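Local coordinates for OBody AM3L15 (Pyrobaculum aerophilum, PDB 4GN5), which is an engineered OB-fold binding protein that binds hen egg-white lysozyme and probably inhibits it, at residues 23-28 with 39-45; 58-63 with 97-101; 78-83 with 94-98. The contacts are given in a common frame with arbitrary orientation. Where two conformers were deposited one is given. Residues are numbered along the deposited sequence.

Contact 1 of 3, residues 23-28 with 39-45; sequences VAGWVA and VKVSDRE
In this OB-fold barrel the chain turns a corner at Gly25, leaving the strand of Val23 and Ala24, which pairs with strand 75-83, to begin a hairpin with strand 36-42. Val23 (chi1 m) points toward segment 39-45, its CG2 4.4 Å from Val41 CG2. Ala24 N gives a 2.8 Å hydrogen bond to a water that lies 3.0 Å from Asp43 OD2, while Asp43 OD1 is hydrogen-bonded to Thr9. Gly25 is extended (phi/psi 174/-158); its CA lies 3.1 Å from Ser42 O, and a CB would clash there. Trp26 and Ser42 form an antiparallel hydrogen-bonded pair, Trp26 N to Ser42 O 2.7 Å and Ser42 N to Trp26 O 3.1 Å. The p rotamer of Trp26 lays one ring face against Ser42 O and Asp43 N. Val27 and Val41 follow as a non-hydrogen-bonded pair, and Val27 CG2 meets Val39 CG2 at 3.8 Å. Ala28 N donates to Lys40 O at 2.8 Å. Ser42 OG bonds to Ala48 O and lies 3.4 Å from Ala28 CB.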
loop_
_atom_site.group_PDB
_atom_site.type_symbol
_atom_site.label_atom_id
_atom_site.label_comp_id
_atom_site.label_asym_id
_atom_site.label_seq_id
_atom_site.Cartn_x
_atom_site.Cartn_y
_atom_site.Cartn_z
ATOM N N VAL A 23 -0.765 19.388 -8.019
ATOM C CA VAL A 23 0.150 18.823 -8.995
ATOM C C VAL A 23 -0.631 18.391 -10.230
ATOM O O VAL A 23 -1.830 18.110 -10.155
ATOM C CB VAL A 23 1.035 17.656 -8.429
ATOM C CG1 VAL A 23 1.937 18.173 -7.331
ATOM C CG2 VAL A 23 0.160 16.492 -7.904
ATOM N N ALA A 24 0.068 18.374 -11.359
ATOM C CA ALA A 24 -0.497 18.063 -12.680
ATOM C C ALA A 24 0.568 17.299 -13.490
ATOM O O ALA A 24 1.695 17.751 -13.612
ATOM C CB ALA A 24 -0.909 19.351 -13.391
ATOM N N GLY A 25 0.214 16.162 -14.066
ATOM C CA GLY A 25 1.230 15.400 -14.800
ATOM C C GLY A 25 0.543 14.112 -15.189
ATOM O O GLY A 25 -0.700 14.077 -15.268
ATOM N N TRP A 26 1.308 13.068 -15.456
ATOM C CA TRP A 26 0.675 11.816 -15.784
ATOM C C TRP A 26 0.767 10.815 -14.645
ATOM O O TRP A 26 1.574 10.969 -13.713
ATOM C CB TRP A 26 1.240 11.213 -17.081
ATOM C CG TRP A 26 2.719 10.959 -17.026
ATOM C CD1 TRP A 26 3.360 9.777 -16.673
ATOM C CD2 TRP A 26 3.749 11.926 -17.293
ATOM N NE1 TRP A 26 4.746 9.984 -16.709
ATOM C CE2 TRP A 26 5.001 11.271 -17.115
ATOM C CE3 TRP A 26 3.735 13.267 -17.748
ATOM C CZ2 TRP A 26 6.230 11.917 -17.348
ATOM C CZ3 TRP A 26 4.966 13.906 -18.003
ATOM C CH2 TRP A 26 6.196 13.228 -17.775
ATOM N N VAL A 27 -0.030 9.755 -14.759
ATOM C CA VAL A 27 0.034 8.685 -13.750
ATOM C C VAL A 27 1.242 7.814 -14.060
ATOM O O VAL A 27 1.270 7.154 -15.090
ATOM C CB VAL A 27 -1.289 7.892 -13.645
ATOM C CG1 VAL A 27 -1.047 6.625 -12.816
ATOM C CG2 VAL A 27 -2.404 8.817 -13.002
ATOM N N ALA A 28 2.268 7.887 -13.206
ATOM C CA ALA A 28 3.500 7.086 -13.397
ATOM C C ALA A 28 3.326 5.672 -12.831
ATOM O O ALA A 28 4.005 4.734 -13.262
ATOM C CB ALA A 28 4.673 7.750 -12.660
ATOM N N VAL A 39 -1.207 6.606 -5.922
ATOM C CA VAL A 39 -0.972 7.004 -7.287
ATOM C C VAL A 39 0.262 7.934 -7.251
ATOM O O VAL A 39 0.332 8.889 -6.428
ATOM C CB VAL A 39 -2.235 7.658 -7.948
ATOM C CG1 VAL A 39 -2.905 8.568 -7.006
ATOM C CG2 VAL A 39 -1.874 8.466 -9.259
ATOM N N LYS A 40 1.243 7.620 -8.106
ATOM C CA LYS A 40 2.447 8.429 -8.222
ATOM C C LYS A 40 2.347 9.288 -9.495
ATOM O O LYS A 40 1.967 8.768 -10.536
ATOM C CB LYS A 40 3.656 7.521 -8.281
ATOM C CG LYS A 40 3.723 6.541 -7.146
ATOM C CD LYS A 40 5.148 5.942 -7.083
ATOM C CE LYS A 40 5.078 4.887 -5.991
ATOM N NZ LYS A 40 6.434 4.399 -5.701
ATOM N N VAL A 41 2.680 10.574 -9.388
ATOM C CA VAL A 41 2.510 11.568 -10.487
ATOM C C VAL A 41 3.859 12.044 -10.942
ATOM O O VAL A 41 4.707 12.422 -10.124
ATOM C CB VAL A 41 1.691 12.847 -10.037
ATOM C CG1 VAL A 41 1.482 13.860 -11.209
ATOM C CG2 VAL A 41 0.363 12.407 -9.537
ATOM N N SER A 42 4.044 12.057 -12.263
ATOM C CA SER A 42 5.239 12.623 -12.830
ATOM C C SER A 42 4.827 13.709 -13.799
ATOM O O SER A 42 3.768 13.623 -14.416
ATOM C CB SER A 42 6.068 11.547 -13.548
ATOM O OG SER A 42 6.541 10.599 -12.581
ATOM N N ASP A 43 5.672 14.739 -13.889
ATOM C CA ASP A 43 5.505 15.736 -14.920
ATOM C C ASP A 43 6.760 16.053 -15.742
ATOM O O ASP A 43 6.744 16.951 -16.602
ATOM C CB ASP A 43 4.961 17.010 -14.296
ATOM C CG ASP A 43 5.810 17.502 -13.146
ATOM O OD1 ASP A 43 6.950 17.022 -12.898
ATOM O OD2 ASP A 43 5.297 18.413 -12.508
ATOM N N ARG A 44 7.826 15.316 -15.483
ATOM C CA ARG A 44 9.057 15.515 -16.209
ATOM C C ARG A 44 9.580 14.126 -16.593
ATOM O O ARG A 44 9.518 13.177 -15.771
ATOM C CB ARG A 44 10.038 16.263 -15.309
ATOM C CG ARG A 44 11.294 16.611 -16.007
ATOM C CD ARG A 44 12.221 17.455 -15.183
ATOM N NE ARG A 44 13.464 17.571 -15.952
ATOM C CZ ARG A 44 14.660 17.164 -15.537
ATOM N NH1 ARG A 44 15.708 17.329 -16.343
ATOM N NH2 ARG A 44 14.823 16.646 -14.291
ATOM N N GLU A 45 10.062 13.970 -17.827
ATOM C CA GLU A 45 10.573 12.665 -18.234
ATOM C C GLU A 45 11.806 12.247 -17.406
ATOM O O GLU A 45 12.735 13.054 -17.264
ATOM C CB GLU A 45 10.954 12.651 -19.725
ATOM C CG GLU A 45 9.815 13.093 -20.663
ATOM C CD GLU A 45 8.620 12.161 -20.636
ATOM O OE1 GLU A 45 7.505 12.692 -20.846
ATOM O OE2 GLU A 45 8.778 10.926 -20.434
HETATM O O HOH W 1 2.755 19.029 -10.983
#

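Contact 2 of 3, residues 58-63 with 97-101; sequences KTPDHL and FPSEI
Leu63, in the first turn of helix 61-67, drops its side chain onto the bend of segment 97-101. With chi1 m and chi2 t, it sets CD1 3.4 Å from Pro98 O, 3.6 Å from Ser99 O and 4.1 Å from Pro98 CG, while CD2 lies 3.8 Å from Ile101 N and 4.3 Å from Ile101 CG1. Residues 58-60 run as a loop into the helix, where Leu63 N bonds to Pro60 O at 3.1 Å. The opposing chain is extended at Phe97 and Pro98, turns a corner at Ser99 (phi/psi -112/-25) and continues extended through Glu100 and Ile101. Ser99 and Glu100 together face Lys79 of strand 75-83 in a classic beta bulge. The two segments stand apart, with CA atoms 7.2 Å from each other for Thr59 and Pro98 and 6.7 Å for Leu63 and Ile101. At the outer end, Lys58 carries its CD to 3.9 Å from Phe97 CE1, and its NZ forms a salt bridge with Glu55.

Two waters span the polar gaps. One lies 2.7 Å from Thr59 OG1 and donates to Pro98 O at 2.9 Å; the other lies 2.7 Å from His62 NE2 and donates to Ser99 O at 2.5 Å. Thr59 OG1 is also hydrogen-bonded to Glu55 N. The helix between the third and fourth barrel strands is a feature of the OB-fold, and here its start meets the barrel through apolar side chains, with water rather than direct hydrogen bonds linking the polar groups.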
loop_
_atom_site.group_PDB
_atom_site.type_symbol
_atom_site.label_atom_id
_atom_site.label_comp_id
_atom_site.label_asym_id
_atom_site.label_seq_id
_atom_site.Cartn_x
_atom_site.Cartn_y
_atom_site.Cartn_z
ATOM N N LYS A 58 -8.900 8.099 6.407
ATOM C CA LYS A 58 -8.338 9.434 6.208
ATOM C C LYS A 58 -8.860 10.169 4.981
ATOM O O LYS A 58 -9.113 11.334 5.039
ATOM C CB LYS A 58 -6.832 9.373 6.042
ATOM C CG LYS A 58 -6.078 9.250 7.263
ATOM C CD LYS A 58 -4.624 9.375 7.003
ATOM C CE LYS A 58 -3.819 8.598 8.034
ATOM N NZ LYS A 58 -2.360 8.677 7.782
ATOM N N THR A 59 -8.963 9.474 3.866
ATOM C CA THR A 59 -9.282 10.066 2.553
ATOM C C THR A 59 -10.773 9.954 2.243
ATOM O O THR A 59 -11.341 8.896 2.427
ATOM C CB THR A 59 -8.456 9.318 1.450
ATOM O OG1 THR A 59 -7.068 9.497 1.702
ATOM C CG2 THR A 59 -8.792 9.799 0.053
ATOM N N PRO A 60 -11.415 11.010 1.702
ATOM C CA PRO A 60 -12.844 10.822 1.477
ATOM C C PRO A 60 -13.183 9.708 0.499
ATOM O O PRO A 60 -12.447 9.484 -0.481
ATOM C CB PRO A 60 -13.305 12.181 0.933
ATOM C CG PRO A 60 -12.395 13.166 1.606
ATOM C CD PRO A 60 -11.022 12.426 1.615
ATOM N N ASP A 61 -14.288 9.014 0.786
ATOM C CA ASP A 61 -14.738 7.869 0.002
ATOM C C ASP A 61 -14.784 8.155 -1.514
ATOM O O ASP A 61 -14.359 7.333 -2.318
ATOM C CB ASP A 61 -16.135 7.449 0.489
ATOM C CG ASP A 61 -16.647 6.132 -0.162
ATOM O OD1 ASP A 61 -15.849 5.213 -0.466
ATOM O OD2 ASP A 61 -17.880 6.006 -0.345
ATOM N N HIS A 62 -15.331 9.296 -1.913
ATOM C CA HIS A 62 -15.461 9.582 -3.354
ATOM C C HIS A 62 -14.104 9.477 -4.127
ATOM O O HIS A 62 -14.075 9.066 -5.300
ATOM C CB HIS A 62 -16.202 10.910 -3.608
ATOM C CG HIS A 62 -15.402 12.139 -3.290
ATOM N ND1 HIS A 62 -15.372 12.704 -2.032
ATOM C CD2 HIS A 62 -14.631 12.933 -4.078
ATOM C CE1 HIS A 62 -14.593 13.775 -2.051
ATOM N NE2 HIS A 62 -14.122 13.930 -3.277
ATOM N N LEU A 63 -12.985 9.842 -3.515
ATOM C CA LEU A 63 -11.679 9.764 -4.197
ATOM C C LEU A 63 -11.212 8.336 -4.484
ATOM O O LEU A 63 -10.507 8.082 -5.419
ATOM C CB LEU A 63 -10.600 10.554 -3.465
ATOM C CG LEU A 63 -10.890 12.023 -3.207
ATOM C CD1 LEU A 63 -9.778 12.691 -2.514
ATOM C CD2 LEU A 63 -11.121 12.724 -4.520
ATOM N N PHE A 97 -1.665 13.831 0.633
ATOM C CA PHE A 97 -3.021 13.397 0.907
ATOM C C PHE A 97 -4.048 14.242 0.142
ATOM O O PHE A 97 -4.241 15.436 0.440
ATOM C CB PHE A 97 -3.281 13.307 2.453
ATOM C CG PHE A 97 -2.561 12.168 3.099
ATOM C CD1 PHE A 97 -3.169 10.905 3.211
ATOM C CD2 PHE A 97 -1.253 12.301 3.540
ATOM C CE1 PHE A 97 -2.530 9.855 3.759
ATOM C CE2 PHE A 97 -0.582 11.229 4.112
ATOM C CZ PHE A 97 -1.212 9.993 4.240
ATOM N N PRO A 98 -4.705 13.626 -0.876
ATOM C CA PRO A 98 -5.527 14.386 -1.784
ATOM C C PRO A 98 -6.890 14.794 -1.214
ATOM O O PRO A 98 -7.507 14.062 -0.426
ATOM C CB PRO A 98 -5.737 13.422 -2.953
ATOM C CG PRO A 98 -5.778 12.078 -2.305
ATOM C CD PRO A 98 -4.744 12.180 -1.178
ATOM N N SER A 99 -7.354 15.944 -1.679
ATOM C CA SER A 99 -8.744 16.307 -1.528
ATOM C C SER A 99 -9.474 16.328 -2.877
ATOM O O SER A 99 -10.708 16.169 -2.924
ATOM C CB SER A 99 -8.848 17.652 -0.851
ATOM O OG SER A 99 -8.361 18.642 -1.707
ATOM N N GLU A 100 -8.748 16.536 -3.971
ATOM C CA GLU A 100 -9.379 16.452 -5.299
ATOM C C GLU A 100 -8.504 15.662 -6.261
ATOM O O GLU A 100 -7.287 15.847 -6.287
ATOM C CB GLU A 100 -9.656 17.814 -5.894
ATOM C CG GLU A 100 -10.373 18.772 -4.986
ATOM C CD GLU A 100 -10.345 20.209 -5.502
ATOM O OE1 GLU A 100 -9.997 20.448 -6.683
ATOM O OE2 GLU A 100 -10.694 21.114 -4.710
ATOM N N ILE A 101 -9.108 14.738 -7.000
ATOM C CA ILE A 101 -8.388 14.126 -8.112
ATOM C C ILE A 101 -9.188 14.331 -9.381
ATOM O O ILE A 101 -10.302 13.825 -9.482
ATOM C CB ILE A 101 -8.151 12.621 -7.885
ATOM C CG1 ILE A 101 -7.338 12.388 -6.599
ATOM C CG2 ILE A 101 -7.516 11.984 -9.164
ATOM C CD1 ILE A 101 -7.171 10.867 -6.173
HETATM O O HOH W 2 -6.717 12.221 1.702
HETATM O O HOH W 3 -12.881 16.191 -4.202
#

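Contact 3 of 3, residues 78-83 with 94-98; sequences IKGIVE and VEIFP
Strands 75-83 and 95-98 form an antiparallel hairpin of the OB-fold barrel, the short segments approaching to 4.3 Å with 132° between their directions, a strongly twisted pair. Two hydrogen-bonded pairs hold it. At Ile81 and Phe97 both amides are satisfied, Ile81 N giving to Phe97 O at 2.9 Å and Phe97 N to Ile81 O at 3.0 Å. At Glu83 and Glu95, Glu83 N gives to Glu95 O at 2.8 Å in an almost straight bond, whereas Glu95 N reaches Glu83 O at 3.1 Å with a more bent angle of 138°.

Between them Val82 and Ile96 make a non-hydrogen-bonded pair, CA to CA 4.7 Å; beyond Ile81 and Phe97, Gly80 and Pro98 make another, CA to CA only 3.8 Å. A CB on Gly80 would clash with Ile96 CG2 and Phe97 O. Beyond the pairing, Gly80 and Val82 bond through their backbones to Val21 and Gly18, so the strand is engaged along its other edge too.

Val82, Ile96 and Pro98 share the buried face: Val82 CG1 lies 4.3 Å from Val94 CG1, and Ile78 CG2 lies 3.8 Å from Pro98 CB. The other face carries Ile81, Glu83, Glu95 and Phe97 and takes part in binding lysozyme. Glu95 OE1 forms a salt bridge with a basic side chain of the lysozyme chain, and Phe97 packs on a basic side chain there. Glu83 OE2 instead accepts a hydrogen bond from Gly85 N, while Glu83 CB sits at the Phe97 ring edge, 4.0 Å from CE2.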
loop_
_atom_site.group_PDB
_atom_site.type_symbol
_atom_site.label_atom_id
_atom_site.label_comp_id
_atom_site.label_asym_id
_atom_site.label_seq_id
_atom_site.Cartn_x
_atom_site.Cartn_y
_atom_site.Cartn_z
ATOM N N ILE A 78 -4.207 16.972 -9.306
ATOM C CA ILE A 78 -4.525 16.463 -7.946
ATOM C C ILE A 78 -4.197 17.528 -6.950
ATOM O O ILE A 78 -3.073 18.057 -6.913
ATOM C CB ILE A 78 -3.748 15.200 -7.565
ATOM C CG1 ILE A 78 -4.196 14.028 -8.464
ATOM C CG2 ILE A 78 -3.998 14.845 -6.035
ATOM C CD1 ILE A 78 -3.495 12.643 -8.119
ATOM N N LYS A 79 -5.192 17.866 -6.157
ATOM C CA LYS A 79 -5.016 18.842 -5.092
ATOM C C LYS A 79 -4.906 18.107 -3.771
ATOM O O LYS A 79 -5.682 17.221 -3.517
ATOM C CB LYS A 79 -6.188 19.837 -5.054
ATOM C CG LYS A 79 -6.011 20.958 -4.076
ATOM C CD LYS A 79 -7.300 21.677 -3.858
ATOM C CE LYS A 79 -7.633 22.630 -4.955
ATOM N NZ LYS A 79 -8.946 23.295 -4.765
ATOM N N GLY A 80 -3.945 18.499 -2.955
ATOM C CA GLY A 80 -3.728 17.734 -1.721
ATOM C C GLY A 80 -2.846 18.442 -0.727
ATOM O O GLY A 80 -2.324 19.515 -1.029
ATOM N N ILE A 81 -2.715 17.869 0.464
ATOM C CA ILE A 81 -1.851 18.411 1.512
ATOM C C ILE A 81 -0.543 17.641 1.659
ATOM O O ILE A 81 -0.554 16.452 1.707
ATOM C CB ILE A 81 -2.545 18.376 2.905
ATOM C CG1 ILE A 81 -3.879 19.131 2.930
ATOM C CG2 ILE A 81 -1.600 18.826 3.945
ATOM C CD1 ILE A 81 -3.789 20.492 2.588
ATOM N N VAL A 82 0.582 18.339 1.769
ATOM C CA VAL A 82 1.858 17.628 1.902
ATOM C C VAL A 82 2.044 17.116 3.331
ATOM O O VAL A 82 1.846 17.849 4.291
ATOM C CB VAL A 82 3.070 18.534 1.474
ATOM C CG1 VAL A 82 4.402 17.857 1.700
ATOM C CG2 VAL A 82 2.934 18.965 -0.039
ATOM N N GLU A 83 2.460 15.868 3.463
ATOM C CA GLU A 83 2.795 15.335 4.787
ATOM C C GLU A 83 4.265 14.898 4.766
ATOM O O GLU A 83 4.687 14.181 3.893
ATOM C CB GLU A 83 1.846 14.204 5.163
ATOM C CG GLU A 83 2.333 13.342 6.371
ATOM C CD GLU A 83 2.272 14.149 7.660
ATOM O OE1 GLU A 83 1.269 14.915 7.821
ATOM O OE2 GLU A 83 3.227 14.063 8.471
ATOM N N VAL A 94 8.232 12.628 1.133
ATOM C CA VAL A 94 6.979 13.319 1.112
ATOM C C VAL A 94 5.847 12.329 0.818
ATOM O O VAL A 94 6.081 11.232 0.203
ATOM C CB VAL A 94 6.982 14.513 0.071
ATOM C CG1 VAL A 94 7.935 15.692 0.511
ATOM C CG2 VAL A 94 7.370 14.038 -1.385
ATOM N N GLU A 95 4.632 12.744 1.165
ATOM C CA GLU A 95 3.384 12.068 0.795
ATOM C C GLU A 95 2.406 13.207 0.531
ATOM O O GLU A 95 2.518 14.272 1.147
ATOM C CB GLU A 95 2.826 11.242 1.998
ATOM C CG GLU A 95 3.880 10.237 2.563
ATOM C CD GLU A 95 3.352 9.366 3.714
ATOM O OE1 GLU A 95 3.926 8.304 3.966
ATOM O OE2 GLU A 95 2.407 9.775 4.398
ATOM N N ILE A 96 1.457 12.995 -0.381
ATOM C CA ILE A 96 0.388 13.960 -0.636
ATOM C C ILE A 96 -0.907 13.236 -0.285
ATOM O O ILE A 96 -1.178 12.138 -0.811
ATOM C CB ILE A 96 0.361 14.501 -2.116
ATOM C CG1 ILE A 96 1.585 15.403 -2.394
ATOM C CG2 ILE A 96 -0.960 15.258 -2.352
ATOM C CD1 ILE A 96 1.881 15.750 -3.861
ATOM N N PHE A 97 -1.665 13.831 0.633
ATOM C CA PHE A 97 -3.021 13.397 0.907
ATOM C C PHE A 97 -4.048 14.242 0.142
ATOM O O PHE A 97 -4.241 15.436 0.440
ATOM C CB PHE A 97 -3.281 13.307 2.453
ATOM C CG PHE A 97 -2.561 12.168 3.099
ATOM C CD1 PHE A 97 -3.169 10.905 3.211
ATOM C CD2 PHE A 97 -1.253 12.301 3.540
ATOM C CE1 PHE A 97 -2.530 9.855 3.759
ATOM C CE2 PHE A 97 -0.582 11.229 4.112
ATOM C CZ PHE A 97 -1.212 9.993 4.240
ATOM N N PRO A 98 -4.705 13.626 -0.876
ATOM C CA PRO A 98 -5.527 14.386 -1.784
ATOM C C PRO A 98 -6.890 14.794 -1.214
ATOM O O PRO A 98 -7.507 14.062 -0.426
ATOM C CB PRO A 98 -5.737 13.422 -2.953
ATOM C CG PRO A 98 -5.778 12.078 -2.305
ATOM C CD PRO A 98 -4.744 12.180 -1.178
#

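How the contacts relate
All three contacts belong to one OB-fold barrel and meet around strand 75-83. Contacts 2 and 3, centres about 10 Å apart, share Phe97 and Pro98; past that shared strand, Ser99 N lies 2.8 Å from Lys79 O and Glu100 OE2 forms a 2.8 Å salt bridge with Lys79 NZ. Contact 1, its centre about 13 Å from that of contact 3, joins through Val23 O, 2.8 Å from Ile78 N, and through Ile78 CD1, 4.1 Å from Val41 CG2. Contacts 1 and 2 do not touch, their centres about 17 Å apart on opposite sides of the chain's centre. Each contact also reaches lysozyme: contact 1 by Lys40, contacts 2 and 3 by Phe97, contact 3 also by Glu95.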